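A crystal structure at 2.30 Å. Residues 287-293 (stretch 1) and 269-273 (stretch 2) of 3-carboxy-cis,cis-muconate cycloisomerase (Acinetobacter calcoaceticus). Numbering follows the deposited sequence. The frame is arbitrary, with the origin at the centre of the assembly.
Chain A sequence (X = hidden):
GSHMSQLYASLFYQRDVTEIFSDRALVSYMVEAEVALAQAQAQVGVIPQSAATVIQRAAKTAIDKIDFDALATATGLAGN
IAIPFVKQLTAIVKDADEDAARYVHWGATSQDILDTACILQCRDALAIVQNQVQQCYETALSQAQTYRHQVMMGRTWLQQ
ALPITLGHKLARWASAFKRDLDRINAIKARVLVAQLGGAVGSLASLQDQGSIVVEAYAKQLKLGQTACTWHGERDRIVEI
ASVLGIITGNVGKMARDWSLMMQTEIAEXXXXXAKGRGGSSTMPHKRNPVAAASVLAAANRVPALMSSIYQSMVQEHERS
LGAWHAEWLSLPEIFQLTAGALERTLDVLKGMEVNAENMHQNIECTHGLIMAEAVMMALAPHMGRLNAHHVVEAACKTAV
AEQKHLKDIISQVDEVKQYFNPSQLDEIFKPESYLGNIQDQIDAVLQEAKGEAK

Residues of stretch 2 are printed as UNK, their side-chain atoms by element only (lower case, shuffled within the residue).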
ATOM      1  N   ARG A 287      25.888  -9.507  20.098  1.00 59.62           N
ATOM      2  CA  ARG A 287      25.473  -8.087  19.953  1.00 59.47           C
ATOM      3  C   ARG A 287      24.432  -7.794  18.837  1.00 56.31           C
ATOM      4  O   ARG A 287      24.795  -7.268  17.792  1.00 57.62           O
ATOM      5  CB  ARG A 287      26.720  -7.195  19.724  1.00 62.54           C
ATOM      6  CG  ARG A 287      27.115  -6.314  20.936  1.00 67.73           C
ATOM      7  CD  ARG A 287      25.996  -5.282  21.201  1.00 71.95           C
ATOM      8  NE  ARG A 287      26.146  -4.439  22.397  1.00 74.18           N
ATOM      9  CZ  ARG A 287      27.227  -3.721  22.711  1.00 75.57           C
ATOM     10  NH1 ARG A 287      28.312  -3.732  21.936  1.00 75.49           N
ATOM     11  NH2 ARG A 287      27.196  -2.934  23.781  1.00 76.08           N
ATOM     12  N   ASN A 288      23.148  -8.094  19.058  1.00 51.53           N
ATOM     13  CA  ASN A 288      22.115  -7.854  18.021  1.00 48.58           C
ATOM     14  C   ASN A 288      21.387  -6.491  18.071  1.00 44.50           C
ATOM     15  O   ASN A 288      21.074  -5.982  19.138  1.00 42.36           O
ATOM     16  CB  ASN A 288      21.061  -8.962  18.049  1.00 50.23           C
ATOM     17  CG  ASN A 288      21.585 -10.289  17.480  1.00 52.75           C
ATOM     18  OD1 ASN A 288      22.648 -10.347  16.826  1.00 52.30           O
ATOM     19  ND2 ASN A 288      20.830 -11.360  17.717  1.00 53.37           N
ATOM     20  N   PRO A 289      21.080  -5.909  16.909  1.00 40.42           N
ATOM     21  CA  PRO A 289      20.402  -4.606  16.911  1.00 37.74           C
ATOM     22  C   PRO A 289      18.891  -4.806  17.126  1.00 36.74           C
ATOM     23  O   PRO A 289      18.068  -4.639  16.229  1.00 36.74           O
ATOM     24  CB  PRO A 289      20.734  -4.036  15.536  1.00 37.01           C
ATOM     25  CG  PRO A 289      21.679  -5.040  14.903  1.00 37.61           C
ATOM     26  CD  PRO A 289      21.353  -6.340  15.540  1.00 38.29           C
ATOM     27  N   VAL A 290      18.542  -5.171  18.346  1.00 36.17           N
ATOM     28  CA  VAL A 290      17.164  -5.398  18.706  1.00 35.90           C
ATOM     29  C   VAL A 290      16.283  -4.171  18.502  1.00 34.24           C
ATOM     30  O   VAL A 290      15.152  -4.293  18.063  1.00 33.96           O
ATOM     31  CB  VAL A 290      17.094  -5.874  20.178  1.00 36.83           C
ATOM     32  CG1 VAL A 290      15.673  -6.001  20.628  1.00 35.72           C
ATOM     33  CG2 VAL A 290      17.776  -7.225  20.288  1.00 37.47           C
ATOM     34  N   ALA A 291      16.799  -2.987  18.789  1.00 32.05           N
ATOM     35  CA  ALA A 291      15.950  -1.828  18.650  1.00 32.63           C
ATOM     36  C   ALA A 291      15.711  -1.520  17.158  1.00 32.01           C
ATOM     37  O   ALA A 291      14.608  -1.092  16.750  1.00 29.98           O
ATOM     38  CB  ALA A 291      16.564  -0.623  19.374  1.00 31.04           C
ATOM     39  N   ALA A 292      16.733  -1.750  16.346  1.00 30.08           N
ATOM     40  CA  ALA A 292      16.586  -1.451  14.921  1.00 29.09           C
ATOM     41  C   ALA A 292      15.527  -2.374  14.287  1.00 28.52           C
ATOM     42  O   ALA A 292      14.712  -1.919  13.477  1.00 27.55           O
ATOM     43  CB  ALA A 292      17.961  -1.602  14.196  1.00 27.14           C
ATOM     44  N   ALA A 293      15.533  -3.651  14.685  1.00 28.28           N
ATOM     45  CA  ALA A 293      14.589  -4.612  14.155  1.00 29.79           C
ATOM     46  C   ALA A 293      13.121  -4.152  14.355  1.00 31.00           C
ATOM     47  O   ALA A 293      12.301  -4.218  13.426  1.00 30.28           O
ATOM     48  CB  ALA A 293      14.837  -5.999  14.793  1.00 29.77           C
ATOM     49  N   UNK A 269      29.328   2.152  15.705  1.00 36.97           N
ATOM     50  CA  UNK A 269      28.344   2.623  16.659  1.00 37.47           C
ATOM     51  C   UNK A 269      27.536   1.424  17.063  1.00 38.45           C
ATOM     52  O   UNK A 269      27.274   0.555  16.229  1.00 40.55           O
ATOM     53  c   UNK A 269      27.392   3.641  16.005  1.00 37.56           C
ATOM     54  c   UNK A 269      28.121   4.952  15.670  1.00 37.43           C
ATOM     55  c   UNK A 269      26.299   3.925  16.929  1.00 40.16           C
ATOM     56  N   UNK A 270      27.143   1.363  18.333  1.00 38.62           N
ATOM     57  CA  UNK A 270      26.359   0.242  18.846  1.00 38.33           C
ATOM     58  C   UNK A 270      25.169   0.649  19.674  1.00 38.27           C
ATOM     59  O   UNK A 270      25.172   1.670  20.363  1.00 37.55           O
ATOM     60  c   UNK A 270      27.193  -0.665  19.724  1.00 39.35           C
ATOM     61  c   UNK A 270      28.110  -2.643  18.525  1.00 44.06           C
ATOM     62  c   UNK A 270      30.340  -2.606  17.585  1.00 44.53           C
ATOM     63  c   UNK A 270      30.522  -1.316  18.052  1.00 44.87           C
ATOM     64  c   UNK A 270      29.128  -3.274  17.810  1.00 44.69           C
ATOM     65  c   UNK A 270      29.499  -0.695  18.766  1.00 44.88           C
ATOM     66  c   UNK A 270      28.283  -1.345  18.996  1.00 43.53           C
ATOM     67  N   UNK A 271      24.157  -0.197  19.627  1.00 37.03           N
ATOM     68  CA  UNK A 271      22.979   0.006  20.414  1.00 36.13           C
ATOM     69  C   UNK A 271      23.387  -0.265  21.856  1.00 36.19           C
ATOM     70  O   UNK A 271      24.272  -1.040  22.096  1.00 33.67           O
ATOM     71  o   UNK A 271      19.474  -2.363  19.517  1.00 32.12           O
ATOM     72  o   UNK A 271      19.344  -1.539  17.472  1.00 30.87           O
ATOM     73  c   UNK A 271      21.898  -1.008  20.036  1.00 34.33           C
ATOM     74  c   UNK A 271      21.036  -0.604  18.880  1.00 31.49           C
ATOM     75  c   UNK A 271      19.877  -1.580  18.606  1.00 32.38           C
ATOM     76  N   UNK A 272      22.741   0.411  22.826  1.00 39.20           N
ATOM     77  CA  UNK A 272      23.103   0.146  24.227  1.00 42.28           C
ATOM     78  C   UNK A 272      22.741  -1.308  24.530  1.00 46.52           C
ATOM     79  O   UNK A 272      21.779  -1.866  24.002  1.00 46.59           O
ATOM     80  c   UNK A 272      21.080   1.524  24.020  1.00 40.06           C
ATOM     81  c   UNK A 272      22.260   1.160  25.025  1.00 40.85           C
ATOM     82  c   UNK A 272      21.760   1.514  22.694  1.00 36.74           C
ATOM     83  N   UNK A 273      23.532  -1.939  25.371  1.00 52.45           N
ATOM     84  CA  UNK A 273      23.301  -3.337  25.711  1.00 58.08           C
ATOM     85  C   UNK A 273      21.967  -3.609  26.407  1.00 59.30           C
ATOM     86  O   UNK A 273      21.766  -3.160  27.544  1.00 61.63           O
ATOM     87  o   UNK A 273      23.962  -5.034  27.270  1.00 64.68           O
ATOM     88  c   UNK A 273      24.770  -2.726  27.681  1.00 61.17           C
ATOM     89  c   UNK A 273      24.412  -3.830  26.623  1.00 60.67           C
TER

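Position 269 carries three side-chain carbons, one bonded to the backbone CA and bearing the other two, and none of them touches stretch 1. A fork at the first carbon, with no heteroatom, is valine, so this is Val269. It lies in a strand, where a beta-branched side chain is readily accommodated, and it is buried. Its suitability has to be judged from the strand and its buried surroundings rather than from this interface.

Position 270 has seven side-chain carbons: one methylene followed by a closed ring of six. Its CA-to-CB bond points toward stretch 1, where it meets the long side chain of Arg287, a ring carbon coming closest to the NH1 nitrogen. No oxygen hangs from the ring, which excludes tyrosine, and the residue is Phe270. The closest approach is between Arg287 NH1 and Phe270 CD2, at 3.6 Å, with the nitrogen placed obliquely to the ring. The aromatic group gives the Arg287 side chain a nonpolar neighbour, and CB of Phe270 lies over one face of the guanidinium.

Position 271 shows three carbons in a chain, the third carrying two oxygens. The chain reaches the start of the helix at 290-293, just after Pro289 at the N-cap position, and its two oxygens take the backbone N-H groups of Ala291 and Ala292. The two oxygens could belong only to a carboxylate, and the two carbons before it make the residue glutamate rather than aspartate: Glu271. The side chain is extended at chi2 (t). At a helix start the first backbone N-H groups have no preceding helical turn to supply carbonyl acceptors. The carboxylate answers with both oxygens: Ala291 N donates to Glu271 OE1 at 2.8 Å, nearly straight at 168°, and Ala292 N donates to Glu271 OE2 at 2.9 Å, more bent at 141°. Val290 N comes within 3.2 Å of Glu271 OE1, but the angle is poor; Val290 N is instead bonded to Asn288 O, at 2.8 Å.

Position 272 has three carbons that close a ring onto its own backbone nitrogen. Its CA-to-CB bond points away from stretch 1 and it makes no contact there. The closed ring is the signature of proline, Pro272. With phi at -64°, it fits the ring's constraint in this loop, and as a proline it has no amide hydrogen to donate.

Position 273 has one carbon bearing an oxygen and another carbon, and its CB approaches Arg287 NH2, near the edge of the guanidinium. That beta-branched hydroxyl is threonine, Thr273. It sits exposed, where a small polar side chain is at home, and Thr273 CB lies 4.1 Å from Arg287 NH2.

The contact therefore has a buried polar centre and an exposed flank. Glu271, the most extensively covered residue, binds successive amides at the helix start, and a negative carboxylate also suits the positive end of the helix dipole. The carboxylate sits close to both methyls: Ala291 CB is 3.4 Å from Glu271 OE1, and Ala292 CB is 3.6 Å from Glu271 OE2. Outside this centre, Arg287 packs beside Phe270 and Thr273. Together the two parts bury 318 Å² between the stretches, counting both sides.

Stretch 2, residues 269-273: VFEPT
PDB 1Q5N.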